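Local coordinates for protein immunoreactive 84kD antigen PG93 (Porphyromonas gingivalis, PDB 5M11) that serves as an essential cell-surface component of the type-IX protein secretion system and carries bound zinc and calcium ions, at residues E277-A281 against S292-A296; E27-V32 against S42-E46; I533-A537 against T589-I593. One frame throughout, in Å; residues are numbered along the deposited sequence.

Contact 1 (E277-A281 against S292-A296); sequences ESNTA and SLLLA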
loop_
_atom_site.group_PDB
_atom_site.type_symbol
_atom_site.label_atom_id
_atom_site.label_comp_id
_atom_site.label_asym_id
_atom_site.label_seq_id
_atom_site.Cartn_x
_atom_site.Cartn_y
_atom_site.Cartn_z
ATOM N N GLU A 277 2.118 -32.937 -17.310
ATOM C CA GLU A 277 2.766 -33.334 -18.553
ATOM C C GLU A 277 3.618 -32.190 -19.184
ATOM O O GLU A 277 3.744 -32.122 -20.409
ATOM C CB GLU A 277 1.694 -33.867 -19.525
ATOM C CG GLU A 277 1.272 -35.297 -19.193
ATOM C CD GLU A 277 0.111 -35.911 -19.961
ATOM O OE1 GLU A 277 -0.096 -35.551 -21.144
ATOM O OE2 GLU A 277 -0.560 -36.800 -19.387
ATOM N N SER A 278 4.270 -31.354 -18.351
ATOM C CA SER A 278 5.086 -30.257 -18.872
ATOM C C SER A 278 6.577 -30.588 -18.893
ATOM O O SER A 278 7.055 -31.290 -18.025
ATOM C CB SER A 278 4.849 -28.987 -18.070
ATOM O OG SER A 278 3.937 -28.137 -18.750
ATOM N N ASN A 279 7.318 -30.071 -19.870
ATOM C CA ASN A 279 8.762 -30.335 -19.955
ATOM C C ASN A 279 9.579 -29.069 -19.676
ATOM O O ASN A 279 10.800 -29.072 -19.846
ATOM C CB ASN A 279 9.126 -30.945 -21.310
ATOM C CG ASN A 279 8.733 -32.399 -21.440
ATOM O OD1 ASN A 279 8.980 -33.229 -20.545
ATOM N ND2 ASN A 279 8.130 -32.739 -22.580
ATOM N N THR A 280 8.897 -28.017 -19.180
ATOM C CA THR A 280 9.475 -26.733 -18.810
ATOM C C THR A 280 8.835 -26.224 -17.505
ATOM O O THR A 280 7.610 -26.242 -17.353
ATOM C CB THR A 280 9.359 -25.727 -19.970
ATOM O OG1 THR A 280 9.992 -24.513 -19.574
ATOM C CG2 THR A 280 7.897 -25.462 -20.415
ATOM N N ALA A 281 9.669 -25.776 -16.570
ATOM C CA ALA A 281 9.224 -25.260 -15.274
ATOM C C ALA A 281 9.434 -23.759 -15.157
ATOM O O ALA A 281 10.430 -23.223 -15.631
ATOM C CB ALA A 281 9.966 -25.961 -14.158
ATOM N N SER A 292 12.068 -19.333 -17.068
ATOM C CA SER A 292 11.626 -20.666 -17.478
ATOM C C SER A 292 12.830 -21.615 -17.568
ATOM O O SER A 292 13.917 -21.168 -17.929
ATOM C CB SER A 292 10.893 -20.598 -18.809
ATOM O OG SER A 292 11.725 -20.010 -19.789
ATOM N N LEU A 293 12.645 -22.912 -17.250
ATOM C CA LEU A 293 13.722 -23.888 -17.295
ATOM C C LEU A 293 13.271 -25.181 -17.938
ATOM O O LEU A 293 12.336 -25.799 -17.449
ATOM C CB LEU A 293 14.226 -24.166 -15.861
ATOM C CG LEU A 293 15.281 -25.280 -15.666
ATOM C CD1 LEU A 293 16.698 -24.782 -15.981
ATOM C CD2 LEU A 293 15.233 -25.797 -14.264
ATOM N N LEU A 294 13.975 -25.619 -18.999
ATOM C CA LEU A 294 13.728 -26.900 -19.667
ATOM C C LEU A 294 14.254 -27.982 -18.729
ATOM O O LEU A 294 15.415 -27.916 -18.309
ATOM C CB LEU A 294 14.413 -26.938 -21.051
ATOM C CG LEU A 294 14.186 -28.181 -21.930
ATOM C CD1 LEU A 294 12.828 -28.156 -22.595
ATOM C CD2 LEU A 294 15.231 -28.280 -22.983
ATOM N N LEU A 295 13.400 -28.934 -18.338
ATOM C CA LEU A 295 13.786 -29.950 -17.354
ATOM C C LEU A 295 14.662 -31.069 -17.975
ATOM O O LEU A 295 14.260 -32.238 -17.999
ATOM C CB LEU A 295 12.540 -30.507 -16.647
ATOM C CG LEU A 295 11.720 -29.478 -15.863
ATOM C CD1 LEU A 295 10.273 -29.897 -15.745
ATOM C CD2 LEU A 295 12.333 -29.183 -14.523
ATOM N N ALA A 296 15.889 -30.684 -18.419
ATOM C CA ALA A 296 16.917 -31.518 -19.054
ATOM C C ALA A 296 18.299 -31.164 -18.494
ATOM O O ALA A 296 18.607 -29.985 -18.357
ATOM C CB ALA A 296 16.887 -31.309 -20.559
#
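Leu295 sits at the centre of an inverse gamma turn yet still reaches back to its partner chain, so the pairing with Asn279 outlasts the regular strands by one residue. Its amide N lies 3.0 Å from Asn279 O, with a nearly straight N-H...O angle of 169°, although the donor stands above the carbonyl plane. Behind it the antiparallel register is set by Ala281 and Leu293, a hydrogen-bonded pair: Ala281 N to Leu293 O and Leu293 N to Ala281 O both measure 2.8 Å. Leu293 O has a second, weak donor in Thr280 OG1 at 3.4 Å, which lies beside that acceptor because the hydroxyl is trans to the threonine's own nitrogen (chi1 -177°).

The leucines meet Asn279 O and the Ala281 methyl from different sides. Leu294 brings CD1 to 3.5 Å from Asn279 O on the face shared with Thr280. Leu295 CD2 instead touches Ala281 CB at 4.0 Å on the other face, where Phe245 of strand 244-247 packs against both residues. The polar group of Ser278 turns out of the contact to Glu27, and the hydroxyl of Ser292 bonds Glu302 O. Strands 280-284 and 290-294 thus form the central hairpin of a four-stranded antiparallel meander, as expected of a beta-propeller blade.

Contact 2 (E27-V32 against S42-E46); sequences ETPKKV and SVGKE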
loop_
_atom_site.group_PDB
_atom_site.type_symbol
_atom_site.label_atom_id
_atom_site.label_comp_id
_atom_site.label_asym_id
_atom_site.label_seq_id
_atom_site.Cartn_x
_atom_site.Cartn_y
_atom_site.Cartn_z
ATOM N N GLU A 27 2.194 -22.705 -13.203
ATOM C CA GLU A 27 1.971 -22.938 -14.634
ATOM C C GLU A 27 0.491 -23.243 -14.914
ATOM O O GLU A 27 -0.097 -24.087 -14.244
ATOM C CB GLU A 27 2.849 -24.080 -15.183
ATOM C CG GLU A 27 2.852 -24.122 -16.708
ATOM C CD GLU A 27 3.284 -25.415 -17.365
ATOM O OE1 GLU A 27 4.147 -26.114 -16.786
ATOM O OE2 GLU A 27 2.800 -25.703 -18.484
ATOM N N THR A 28 -0.082 -22.560 -15.930
ATOM C CA THR A 28 -1.458 -22.668 -16.461
ATOM C C THR A 28 -1.312 -23.153 -17.914
ATOM O O THR A 28 -0.288 -22.809 -18.507
ATOM C CB THR A 28 -2.139 -21.275 -16.307
ATOM O OG1 THR A 28 -2.557 -21.118 -14.948
ATOM C CG2 THR A 28 -3.305 -21.012 -17.291
ATOM N N PRO A 29 -2.266 -23.917 -18.529
ATOM C CA PRO A 29 -2.081 -24.351 -19.937
ATOM C C PRO A 29 -1.694 -23.232 -20.905
ATOM O O PRO A 29 -0.864 -23.484 -21.767
ATOM C CB PRO A 29 -3.438 -24.944 -20.316
ATOM C CG PRO A 29 -4.004 -25.412 -19.027
ATOM C CD PRO A 29 -3.536 -24.435 -17.985
ATOM N N LYS A 30 -2.217 -22.002 -20.725
ATOM C CA LYS A 30 -1.883 -20.884 -21.615
ATOM C C LYS A 30 -1.289 -19.639 -20.870
ATOM O O LYS A 30 -0.964 -18.646 -21.528
ATOM C CB LYS A 30 -3.126 -20.464 -22.455
ATOM C CG LYS A 30 -3.646 -21.523 -23.447
ATOM C CD LYS A 30 -3.039 -21.379 -24.847
ATOM C CE LYS A 30 -2.756 -22.714 -25.504
ATOM N NZ LYS A 30 -2.531 -22.579 -26.970
ATOM N N LYS A 31 -1.125 -19.690 -19.531
ATOM C CA LYS A 31 -0.609 -18.546 -18.756
ATOM C C LYS A 31 0.362 -18.967 -17.649
ATOM O O LYS A 31 0.494 -20.154 -17.359
ATOM C CB LYS A 31 -1.777 -17.763 -18.117
ATOM C CG LYS A 31 -2.570 -16.867 -19.075
ATOM C CD LYS A 31 -3.940 -16.455 -18.503
ATOM C CE LYS A 31 -5.072 -17.291 -19.055
ATOM N NZ LYS A 31 -6.352 -16.531 -19.094
ATOM N N VAL A 32 1.054 -17.994 -17.044
ATOM C CA VAL A 32 1.975 -18.234 -15.937
ATOM C C VAL A 32 1.574 -17.273 -14.836
ATOM O O VAL A 32 1.814 -16.067 -14.946
ATOM C CB VAL A 32 3.493 -18.127 -16.293
ATOM C CG1 VAL A 32 4.370 -18.471 -15.088
ATOM C CG2 VAL A 32 3.864 -19.009 -17.481
ATOM N N SER A 42 -0.507 -12.325 -14.131
ATOM C CA SER A 42 -0.486 -13.284 -15.225
ATOM C C SER A 42 0.659 -12.938 -16.194
ATOM O O SER A 42 1.114 -11.792 -16.190
ATOM C CB SER A 42 -1.829 -13.229 -15.952
ATOM O OG SER A 42 -1.905 -14.132 -17.044
ATOM N N VAL A 43 1.133 -13.931 -17.004
ATOM C CA VAL A 43 2.168 -13.810 -18.058
ATOM C C VAL A 43 1.864 -14.854 -19.146
ATOM O O VAL A 43 1.712 -16.034 -18.833
ATOM C CB VAL A 43 3.658 -13.935 -17.588
ATOM C CG1 VAL A 43 4.622 -13.628 -18.734
ATOM C CG2 VAL A 43 3.981 -13.051 -16.384
ATOM N N GLY A 44 1.818 -14.425 -20.404
ATOM C CA GLY A 44 1.565 -15.331 -21.522
ATOM C C GLY A 44 2.737 -16.246 -21.812
ATOM O O GLY A 44 3.888 -15.848 -21.610
ATOM N N LYS A 45 2.457 -17.481 -22.281
ATOM C CA LYS A 45 3.500 -18.475 -22.589
ATOM C C LYS A 45 3.977 -18.371 -24.071
ATOM O O LYS A 45 4.735 -17.445 -24.386
ATOM C CB LYS A 45 3.019 -19.893 -22.249
ATOM C CG LYS A 45 3.043 -20.191 -20.757
ATOM C CD LYS A 45 2.153 -21.362 -20.378
ATOM C CE LYS A 45 2.844 -22.697 -20.465
ATOM N NZ LYS A 45 1.883 -23.772 -20.814
ATOM N N GLU A 46 3.537 -19.308 -24.962
ATOM C CA GLU A 46 3.872 -19.398 -26.400
ATOM C C GLU A 46 3.813 -18.018 -27.117
ATOM O O GLU A 46 4.735 -17.663 -27.868
ATOM C CB GLU A 46 2.918 -20.399 -27.099
ATOM C CG GLU A 46 3.328 -20.823 -28.506
ATOM C CD GLU A 46 4.192 -22.066 -28.598
ATOM O OE1 GLU A 46 3.755 -23.122 -28.084
ATOM O OE2 GLU A 46 5.279 -21.998 -29.220
#
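Lys45 sends its ammonium group into a polar pocket formed by Glu27, Thr28 and Pro29, and this is the tight half of the contact. NZ makes a hydrogen bond of 2.9 Å to Pro29 O, entering well above the carbonyl plane, and a salt bridge of 3.2 Å to Glu27 OE2, met on the anti side and 26° out of the carboxylate plane. A weak third bond runs to Thr28 O. Bends at chi3 (88°) and chi4 bring the amine round to these acceptors, while nearer the backbone Lys45 CG packs 3.6 Å from Val32 CG2, the two side chains crossing at about a right angle. Glu27 is itself positioned from outside: Ser278 OG bonds OE2 and Met275 N bonds OE1. Alongside, the backbones are joined by Val32 N to Val43 O at 2.7 Å, a bond bent to 133° at the hydrogen.

The solvent side is looser. Lys30 and Lys31 are exposed and their CB atoms point away from the segment 42-46; Lys31 keeps a touch through its aliphatic part, with CD 3.4 Å from Ser42 OG. The contact joins the loop between strands 22-27 and 32-36 to the loop following strand 39-42, these strands belonging to one antiparallel sheet. Tyr282 of strand 280-284 covers Glu27, Val32 and Lys45, while Tyr70 of strand 65-71 packs against Thr28 and Pro29.

Contact 3 (I533-A537 against T589-I593); sequences IYAMA and TVTDI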
loop_
_atom_site.group_PDB
_atom_site.type_symbol
_atom_site.label_atom_id
_atom_site.label_comp_id
_atom_site.label_asym_id
_atom_site.label_seq_id
_atom_site.Cartn_x
_atom_site.Cartn_y
_atom_site.Cartn_z
ATOM N N ILE A 533 1.737 16.726 16.886
ATOM C CA ILE A 533 1.249 17.324 15.634
ATOM C C ILE A 533 1.890 16.548 14.496
ATOM O O ILE A 533 3.117 16.532 14.386
ATOM C CB ILE A 533 1.555 18.846 15.539
ATOM C CG1 ILE A 533 1.031 19.635 16.761
ATOM C CG2 ILE A 533 1.047 19.437 14.211
ATOM C CD1 ILE A 533 -0.491 19.613 16.969
ATOM N N TYR A 534 1.077 15.866 13.677
ATOM C CA TYR A 534 1.616 15.012 12.611
ATOM C C TYR A 534 1.557 15.654 11.248
ATOM O O TYR A 534 2.434 15.383 10.431
ATOM C CB TYR A 534 0.884 13.661 12.555
ATOM C CG TYR A 534 0.881 12.882 13.853
ATOM C CD1 TYR A 534 2.053 12.325 14.357
ATOM C CD2 TYR A 534 -0.301 12.658 14.549
ATOM C CE1 TYR A 534 2.053 11.590 15.542
ATOM C CE2 TYR A 534 -0.312 11.937 15.743
ATOM C CZ TYR A 534 0.869 11.402 16.235
ATOM O OH TYR A 534 0.875 10.697 17.416
ATOM N N ALA A 535 0.530 16.477 10.998
ATOM C CA ALA A 535 0.306 17.122 9.714
ATOM C C ALA A 535 -0.012 18.594 9.861
ATOM O O ALA A 535 -0.572 18.982 10.879
ATOM C CB ALA A 535 -0.837 16.425 9.000
ATOM N N MET A 536 0.317 19.404 8.823
ATOM C CA MET A 536 0.092 20.865 8.695
ATOM C C MET A 536 -0.192 21.259 7.252
ATOM O O MET A 536 0.498 20.765 6.359
ATOM C CB MET A 536 1.316 21.645 9.151
ATOM C CG MET A 536 1.539 21.603 10.606
ATOM S SD MET A 536 3.090 22.414 10.962
ATOM C CE MET A 536 3.034 22.298 12.604
ATOM N N ALA A 537 -1.168 22.164 7.013
ATOM C CA ALA A 537 -1.520 22.603 5.661
ATOM C C ALA A 537 -2.020 24.014 5.653
ATOM O O ALA A 537 -2.858 24.347 6.487
ATOM C CB ALA A 537 -2.592 21.691 5.078
ATOM N N THR A 589 -6.195 9.772 15.048
ATOM C CA THR A 589 -4.838 10.199 14.683
ATOM C C THR A 589 -4.811 10.575 13.190
ATOM O O THR A 589 -5.010 9.724 12.321
ATOM C CB THR A 589 -3.833 9.119 15.073
ATOM O OG1 THR A 589 -3.850 9.002 16.496
ATOM C CG2 THR A 589 -2.434 9.423 14.605
ATOM N N VAL A 590 -4.600 11.875 12.919
ATOM C CA VAL A 590 -4.544 12.467 11.574
ATOM C C VAL A 590 -3.064 12.501 11.125
ATOM O O VAL A 590 -2.230 13.149 11.767
ATOM C CB VAL A 590 -5.234 13.874 11.519
ATOM C CG1 VAL A 590 -4.950 14.604 10.202
ATOM C CG2 VAL A 590 -6.734 13.757 11.743
ATOM N N THR A 591 -2.765 11.786 10.020
ATOM C CA THR A 591 -1.426 11.614 9.450
ATOM C C THR A 591 -1.122 12.659 8.350
ATOM O O THR A 591 0.015 13.136 8.271
ATOM C CB THR A 591 -1.286 10.193 8.918
ATOM O OG1 THR A 591 -2.338 9.967 7.991
ATOM C CG2 THR A 591 -1.372 9.148 10.011
ATOM N N ASP A 592 -2.118 13.010 7.499
ATOM C CA ASP A 592 -1.910 14.012 6.445
ATOM C C ASP A 592 -3.163 14.823 6.148
ATOM O O ASP A 592 -4.291 14.379 6.410
ATOM C CB ASP A 592 -1.367 13.396 5.131
ATOM C CG ASP A 592 -0.331 14.276 4.412
ATOM O OD1 ASP A 592 -0.039 15.394 4.913
ATOM O OD2 ASP A 592 0.214 13.831 3.377
ATOM N N ILE A 593 -2.936 16.043 5.619
ATOM C CA ILE A 593 -3.952 17.019 5.197
ATOM C C ILE A 593 -3.492 17.626 3.860
ATOM O O ILE A 593 -2.342 18.046 3.726
ATOM C CB ILE A 593 -4.284 18.140 6.267
ATOM C CG1 ILE A 593 -4.509 17.558 7.677
ATOM C CG2 ILE A 593 -5.500 18.992 5.843
ATOM C CD1 ILE A 593 -4.062 18.419 8.785
#
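Tyr534, Ala535 and Ala537 meet Thr589 to Ile593 where the first strands of two successive sheets, consistent with propeller blades, run side by side, their segment axes 32° apart. No hydrogen bond spans the two segments; side chains pack against side chains and backbone carbonyls. Tyr534 brings its ring alongside Thr589 and Val590: Val590 O lies at the ring edge, near its plane and 3.4 Å from CD2, while Thr589 CG2 approaches CE2 obliquely at 3.5 Å. Further along, Ala535 CB rests 3.5 Å from Thr591 O and 3.8 Å from Ile593 CD1. The branch Ile593 CG2 serves Ala537 instead, 4.0 Å from its CB, so one isoleucine bridges two alanines.

Both strands carry a classic beta bulge, Tyr534 and Ala535 facing Gly547, Thr591 and Asp592 facing Ala604. Asp592 is a known zinc ligand, with Glu318 at the same site; that ion is not assigned to this chain here, although a zinc ion lies about 4 Å from the aspartate side chain. Asp592 OD2 bonds Leu639 N and a glycerol, probably from the crystallisation liquor. Within their own sheets the strands pair with 544-548 and 601-606, and Ser548 also bonds the backbone of Val590; Thr591 OG1 reaches Ile636 of strand 636-642.

In the fold
Contacts 1 and 2 are neighbours, their centres 13 Å apart, and they touch directly: Ser278 OG hydrogen-bonds Glu27 OE2 at 2.7 Å and probably also OE1 at 2.8 Å. The join links the first and last of seven consecutive four-stranded sheets, 22-54 and 271-303, which is consistent with closure of the N-terminal propeller ring. Contact 3 belongs to a second set of sheets across the chain's centre, its centre 53 Å from that of contact 1 and 45 Å from that of contact 2, and the nearest atoms about 41 Å and 31 Å away, respectively. It alone includes a metal-site residue, Asp592; the other two lie away from the known zinc and calcium sites.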